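Local coordinates for KLLA0E08119p (Kluyveromyces lactis, PDB 3VA7), which probably carboxylates urea at the expense of ATP, using a biotin cofactor, in the allophanate route of urea breakdown, at residues Val489-Val503 against Tyr601-Gly615. Residues are numbered along the deposited sequence; the frame is centred on the assembly and turned at random.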
loop_
_atom_site.group_PDB
_atom_site.type_symbol
_atom_site.label_atom_id
_atom_site.label_comp_id
_atom_site.label_asym_id
_atom_site.label_seq_id
_atom_site.Cartn_x
_atom_site.Cartn_y
_atom_site.Cartn_z
ATOM N N VAL A 489 3.541 -7.806 -9.667
ATOM C CA VAL A 489 2.991 -9.056 -9.239
ATOM C C VAL A 489 1.494 -8.985 -9.341
ATOM O O VAL A 489 0.919 -8.041 -8.837
ATOM C CB VAL A 489 3.250 -9.290 -7.785
ATOM C CG1 VAL A 489 2.596 -10.638 -7.334
ATOM C CG2 VAL A 489 4.728 -9.223 -7.521
ATOM N N GLN A 490 0.866 -9.973 -9.982
ATOM C CA GLN A 490 -0.604 -10.027 -10.112
ATOM C C GLN A 490 -1.061 -11.435 -9.873
ATOM O O GLN A 490 -0.223 -12.345 -10.022
ATOM C CB GLN A 490 -1.059 -9.575 -11.503
ATOM C CG GLN A 490 -0.712 -8.155 -11.819
ATOM C CD GLN A 490 -1.509 -7.184 -10.975
ATOM O OE1 GLN A 490 -1.177 -5.997 -10.928
ATOM N NE2 GLN A 490 -2.559 -7.677 -10.294
ATOM N N ASP A 491 -2.340 -11.627 -9.502
ATOM C CA ASP A 491 -2.947 -12.966 -9.495
ATOM C C ASP A 491 -4.381 -12.990 -10.003
ATOM O O ASP A 491 -4.946 -11.941 -10.281
ATOM C CB ASP A 491 -2.812 -13.685 -8.141
ATOM C CG ASP A 491 -3.590 -13.001 -7.003
ATOM O OD1 ASP A 491 -4.494 -12.178 -7.281
ATOM O OD2 ASP A 491 -3.295 -13.309 -5.813
ATOM N N TYR A 492 -4.979 -14.179 -10.134
ATOM C CA TYR A 492 -6.241 -14.313 -10.857
ATOM C C TYR A 492 -7.168 -15.245 -10.142
ATOM O O TYR A 492 -6.755 -16.384 -9.862
ATOM C CB TYR A 492 -5.995 -14.903 -12.236
ATOM C CG TYR A 492 -7.300 -15.093 -12.944
ATOM C CD1 TYR A 492 -7.844 -14.051 -13.703
ATOM C CD2 TYR A 492 -8.022 -16.300 -12.815
ATOM C CE1 TYR A 492 -9.060 -14.192 -14.326
ATOM C CE2 TYR A 492 -9.241 -16.473 -13.464
ATOM C CZ TYR A 492 -9.741 -15.411 -14.194
ATOM O OH TYR A 492 -10.932 -15.532 -14.799
ATOM N N PRO A 493 -8.448 -14.836 -9.915
ATOM C CA PRO A 493 -9.175 -13.696 -10.482
ATOM C C PRO A 493 -8.827 -12.319 -9.917
ATOM O O PRO A 493 -9.285 -11.312 -10.460
ATOM C CB PRO A 493 -10.639 -14.019 -10.186
ATOM C CG PRO A 493 -10.586 -14.962 -8.990
ATOM C CD PRO A 493 -9.295 -15.614 -8.966
ATOM N N GLY A 494 -8.004 -12.254 -8.883
ATOM C CA GLY A 494 -7.592 -10.944 -8.326
ATOM C C GLY A 494 -8.306 -10.668 -7.009
ATOM O O GLY A 494 -8.712 -11.593 -6.280
ATOM N N ARG A 495 -8.469 -9.385 -6.705
ATOM C CA ARG A 495 -8.978 -8.970 -5.402
ATOM C C ARG A 495 -10.458 -8.926 -5.551
ATOM O O ARG A 495 -11.033 -7.848 -5.701
ATOM C CB ARG A 495 -8.419 -7.575 -5.038
ATOM C CG ARG A 495 -8.623 -7.136 -3.598
ATOM C CD ARG A 495 -7.571 -6.139 -3.169
ATOM N NE ARG A 495 -6.321 -6.776 -2.802
ATOM C CZ ARG A 495 -5.179 -6.630 -3.488
ATOM N NH1 ARG A 495 -5.131 -5.861 -4.572
ATOM N NH2 ARG A 495 -4.076 -7.280 -3.104
ATOM N N THR A 496 -11.101 -10.087 -5.543
ATOM C CA THR A 496 -12.568 -10.094 -5.736
ATOM C C THR A 496 -13.203 -10.013 -4.353
ATOM O O THR A 496 -12.537 -10.288 -3.361
ATOM C CB THR A 496 -13.082 -11.385 -6.460
ATOM O OG1 THR A 496 -12.752 -12.521 -5.650
ATOM C CG2 THR A 496 -12.438 -11.580 -7.830
ATOM N N GLY A 497 -14.476 -9.620 -4.305
ATOM C CA GLY A 497 -15.227 -9.640 -3.065
ATOM C C GLY A 497 -15.691 -8.273 -2.603
ATOM O O GLY A 497 -16.465 -8.178 -1.655
ATOM N N TYR A 498 -15.210 -7.211 -3.273
ATOM C CA TYR A 498 -15.274 -5.863 -2.718
ATOM C C TYR A 498 -15.584 -4.768 -3.716
ATOM O O TYR A 498 -15.358 -3.612 -3.435
ATOM C CB TYR A 498 -13.989 -5.519 -1.984
ATOM C CG TYR A 498 -13.526 -6.488 -0.932
ATOM C CD1 TYR A 498 -13.960 -6.402 0.382
ATOM C CD2 TYR A 498 -12.604 -7.463 -1.234
ATOM C CE1 TYR A 498 -13.471 -7.281 1.407
ATOM C CE2 TYR A 498 -12.119 -8.350 -0.251
ATOM C CZ TYR A 498 -12.549 -8.248 1.059
ATOM O OH TYR A 498 -12.046 -9.154 1.991
ATOM N N TRP A 499 -16.149 -5.088 -4.859
ATOM C CA TRP A 499 -16.550 -4.045 -5.805
ATOM C C TRP A 499 -17.570 -3.021 -5.241
ATOM O O TRP A 499 -17.570 -1.846 -5.679
ATOM C CB TRP A 499 -17.093 -4.708 -7.068
ATOM C CG TRP A 499 -17.293 -3.906 -8.267
ATOM C CD1 TRP A 499 -18.477 -3.671 -8.894
ATOM C CD2 TRP A 499 -16.278 -3.258 -9.050
ATOM N NE1 TRP A 499 -18.282 -2.850 -10.022
ATOM C CE2 TRP A 499 -16.937 -2.589 -10.135
ATOM C CE3 TRP A 499 -14.858 -3.149 -8.936
ATOM C CZ2 TRP A 499 -16.239 -1.854 -11.096
ATOM C CZ3 TRP A 499 -14.151 -2.384 -9.903
ATOM C CH2 TRP A 499 -14.850 -1.767 -10.979
ATOM N N ARG A 500 -18.441 -3.448 -4.304
ATOM C CA ARG A 500 -19.463 -2.543 -3.679
ATOM C C ARG A 500 -18.786 -1.442 -2.852
ATOM O O ARG A 500 -19.395 -0.382 -2.560
ATOM C CB ARG A 500 -20.483 -3.314 -2.814
ATOM C CG ARG A 500 -19.844 -3.981 -1.624
ATOM C CD ARG A 500 -20.765 -4.950 -0.868
ATOM N NE ARG A 500 -20.073 -5.367 0.352
ATOM C CZ ARG A 500 -19.041 -6.213 0.404
ATOM N NH1 ARG A 500 -18.581 -6.787 -0.689
ATOM N NH2 ARG A 500 -18.456 -6.464 1.564
ATOM N N ILE A 501 -17.544 -1.725 -2.476
ATOM C CA ILE A 501 -16.723 -0.779 -1.777
ATOM C C ILE A 501 -15.867 0.044 -2.753
ATOM O O ILE A 501 -15.377 1.142 -2.430
ATOM C CB ILE A 501 -15.748 -1.523 -0.801
ATOM C CG1 ILE A 501 -16.460 -2.652 -0.056
ATOM C CG2 ILE A 501 -15.073 -0.566 0.134
ATOM C CD1 ILE A 501 -17.584 -2.212 0.830
ATOM N N GLY A 502 -15.608 -0.504 -3.925
ATOM C CA GLY A 502 -14.752 0.236 -4.843
ATOM C C GLY A 502 -13.323 -0.189 -4.669
ATOM O O GLY A 502 -12.419 0.598 -4.864
ATOM N N VAL A 503 -13.135 -1.453 -4.314
ATOM C CA VAL A 503 -11.813 -2.072 -4.335
ATOM C C VAL A 503 -11.834 -2.849 -5.642
ATOM O O VAL A 503 -12.655 -3.711 -5.786
ATOM C CB VAL A 503 -11.587 -3.054 -3.142
ATOM C CG1 VAL A 503 -10.305 -3.823 -3.288
ATOM C CG2 VAL A 503 -11.577 -2.309 -1.830
ATOM N N TYR A 601 -3.271 -9.219 0.549
ATOM C CA TYR A 601 -4.009 -8.135 1.151
ATOM C C TYR A 601 -5.432 -8.292 0.616
ATOM O O TYR A 601 -5.666 -8.402 -0.611
ATOM C CB TYR A 601 -3.396 -6.761 0.781
ATOM C CG TYR A 601 -4.168 -5.557 1.330
ATOM C CD1 TYR A 601 -4.078 -5.201 2.665
ATOM C CD2 TYR A 601 -4.999 -4.781 0.496
ATOM C CE1 TYR A 601 -4.807 -4.129 3.169
ATOM C CE2 TYR A 601 -5.737 -3.691 0.992
ATOM C CZ TYR A 601 -5.632 -3.380 2.330
ATOM O OH TYR A 601 -6.327 -2.323 2.841
ATOM N N LEU A 602 -6.387 -8.301 1.539
ATOM C CA LEU A 602 -7.790 -8.513 1.176
ATOM C C LEU A 602 -8.056 -9.711 0.225
ATOM O O LEU A 602 -8.880 -9.639 -0.687
ATOM C CB LEU A 602 -8.396 -7.227 0.618
ATOM C CG LEU A 602 -8.695 -6.141 1.646
ATOM C CD1 LEU A 602 -9.153 -4.935 0.893
ATOM C CD2 LEU A 602 -9.753 -6.564 2.739
ATOM N N GLY A 603 -7.363 -10.814 0.466
ATOM C CA GLY A 603 -7.647 -12.059 -0.211
ATOM C C GLY A 603 -6.763 -12.368 -1.411
ATOM O O GLY A 603 -6.835 -13.465 -1.978
ATOM N N SER A 604 -5.929 -11.417 -1.807
ATOM C CA SER A 604 -5.228 -11.495 -3.090
ATOM C C SER A 604 -3.849 -10.891 -3.001
ATOM O O SER A 604 -3.607 -9.912 -2.272
ATOM C CB SER A 604 -5.987 -10.737 -4.168
ATOM O OG SER A 604 -5.143 -10.567 -5.282
ATOM N N ARG A 605 -2.953 -11.475 -3.774
ATOM C CA ARG A 605 -1.614 -10.976 -3.903
ATOM C C ARG A 605 -1.466 -9.976 -5.034
ATOM O O ARG A 605 -0.336 -9.608 -5.373
ATOM C CB ARG A 605 -0.662 -12.146 -4.105
ATOM C CG ARG A 605 -0.576 -12.974 -2.866
ATOM C CD ARG A 605 0.278 -14.161 -3.100
ATOM N NE ARG A 605 0.639 -14.791 -1.836
ATOM C CZ ARG A 605 0.004 -15.788 -1.246
ATOM N NH1 ARG A 605 -1.089 -16.297 -1.773
ATOM N NH2 ARG A 605 0.489 -16.253 -0.079
ATOM N N SER A 606 -2.579 -9.524 -5.612
ATOM C CA SER A 606 -2.493 -8.594 -6.727
ATOM C C SER A 606 -2.112 -7.215 -6.263
ATOM O O SER A 606 -2.572 -6.757 -5.193
ATOM C CB SER A 606 -3.796 -8.501 -7.500
ATOM O OG SER A 606 -3.971 -9.635 -8.302
ATOM N N THR A 607 -1.309 -6.551 -7.104
ATOM C CA THR A 607 -0.904 -5.180 -6.885
ATOM C C THR A 607 -1.945 -4.167 -7.367
ATOM O O THR A 607 -2.311 -4.156 -8.546
ATOM C CB THR A 607 0.371 -4.877 -7.646
ATOM O OG1 THR A 607 1.360 -5.901 -7.412
ATOM C CG2 THR A 607 0.911 -3.531 -7.248
ATOM N N PHE A 608 -2.415 -3.307 -6.456
ATOM C CA PHE A 608 -3.192 -2.125 -6.850
ATOM C C PHE A 608 -2.354 -0.888 -6.575
ATOM O O PHE A 608 -2.355 -0.385 -5.449
ATOM C CB PHE A 608 -4.485 -2.042 -6.062
ATOM C CG PHE A 608 -5.356 -0.868 -6.448
ATOM C CD1 PHE A 608 -5.480 -0.468 -7.778
ATOM C CD2 PHE A 608 -6.072 -0.184 -5.496
ATOM C CE1 PHE A 608 -6.293 0.647 -8.108
ATOM C CE2 PHE A 608 -6.888 0.908 -5.833
ATOM C CZ PHE A 608 -6.988 1.339 -7.127
ATOM N N ALA A 609 -1.636 -0.400 -7.584
ATOM C CA ALA A 609 -0.545 0.582 -7.373
ATOM C C ALA A 609 -1.119 1.885 -6.839
ATOM O O ALA A 609 -0.723 2.362 -5.782
ATOM C CB ALA A 609 0.226 0.799 -8.633
ATOM N N MET A 610 -2.154 2.379 -7.501
ATOM C CA MET A 610 -2.893 3.543 -6.993
ATOM C C MET A 610 -3.109 3.556 -5.484
ATOM O O MET A 610 -2.976 4.617 -4.864
ATOM C CB MET A 610 -4.245 3.719 -7.726
ATOM C CG MET A 610 -4.760 5.173 -7.770
ATOM S SD MET A 610 -6.521 5.177 -8.202
ATOM C CE MET A 610 -6.953 5.421 -6.525
ATOM N N GLY A 611 -3.450 2.400 -4.911
ATOM C CA GLY A 611 -3.745 2.274 -3.484
ATOM C C GLY A 611 -2.574 1.741 -2.637
ATOM O O GLY A 611 -2.747 1.438 -1.448
ATOM N N ASN A 612 -1.384 1.635 -3.230
ATOM C CA ASN A 612 -0.206 1.073 -2.547
ATOM C C ASN A 612 -0.544 -0.209 -1.829
ATOM O O ASN A 612 -0.145 -0.417 -0.691
ATOM C CB ASN A 612 0.469 2.089 -1.624
ATOM C CG ASN A 612 1.005 3.292 -2.403
ATOM O OD1 ASN A 612 2.058 3.211 -3.028
ATOM N ND2 ASN A 612 0.265 4.398 -2.399
ATOM N N MET A 613 -1.267 -1.071 -2.532
ATOM C CA MET A 613 -1.875 -2.238 -1.968
ATOM C C MET A 613 -1.403 -3.512 -2.678
ATOM O O MET A 613 -1.469 -3.605 -3.896
ATOM C CB MET A 613 -3.382 -2.146 -2.202
ATOM C CG MET A 613 -4.145 -1.499 -1.138
ATOM S SD MET A 613 -5.744 -0.919 -1.745
ATOM C CE MET A 613 -6.660 -2.478 -2.006
ATOM N N GLY A 614 -0.994 -4.518 -1.925
ATOM C CA GLY A 614 -0.800 -5.825 -2.524
ATOM C C GLY A 614 0.494 -5.868 -3.286
ATOM O O GLY A 614 1.306 -4.952 -3.190
ATOM N N GLY A 615 0.695 -6.954 -4.025
ATOM C CA GLY A 615 1.919 -7.149 -4.826
ATOM C C GLY A 615 3.209 -7.097 -4.037
ATOM O O GLY A 615 3.263 -7.500 -2.883
HETATM O O HOH W 1 3.849 -5.492 -7.301
HETATM O O HOH W 2 -10.229 -10.893 -2.583
#
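Val489 and Gln490, at the end of edge strand 488-490, lie against Ser606, Thr607 and Gly615, with the CA atoms of Gln490 and Ser606 4.1 Å apart; farther on, Arg495 comes level with Ser604, which closes the type I' turn that starts at Tyr601. Val489 O takes both donors of Thr607: OG1 comes in on a lone pair, in the carbonyl plane, while Thr607 N, 3.2 Å from Val489 O, is tilted out of that plane. Next along, the Asp491 carboxylate gathers three donors. Ser604 OG meets Asp491 OD1 at 2.6 Å on its syn side, close to the carboxylate plane, while Ser606 OG reaches the same oxygen from above that plane; Arg605 N gives its hydrogen to Asp491 OD2 at 2.8 Å. Ser604 OG also accepts from Ser606 N, closing an ST turn that presents both hydroxyls to the aspartate. Arg495 reaches across to main-chain oxygens. With CG anti to the backbone N (chi1 -168°) and a bend at chi3 (-80°), it holds Tyr601 O side-on through NH2 and through Arg495 NE at 2.8 Å. Ser606 O is gripped end-on by NH1 and, at 2.6 Å, by Arg495 NH2; both oxygens lie in the guanidinium plane. Replacing it with an alanine would take away all four of these bonds and would probably leave Ser606 O without its donors here and the 601-606 backbone freer to shift. Beyond it, Leu602 CD2 packs on the phenol end of Tyr498, 3.5 Å from Tyr498 OH, and a water bridges Thr496 O to Leu602 O. Asp491 thus gathers donors and Arg495 carbonyls of one loop, so a carboxylate and a guanidinium, both bonded to neutral groups, probably hold its course between strands 587-592 and 626-628 in the carboxyltransferase part of the enzyme, the side chain of Phe608 about 10 Å from the bound biotin group.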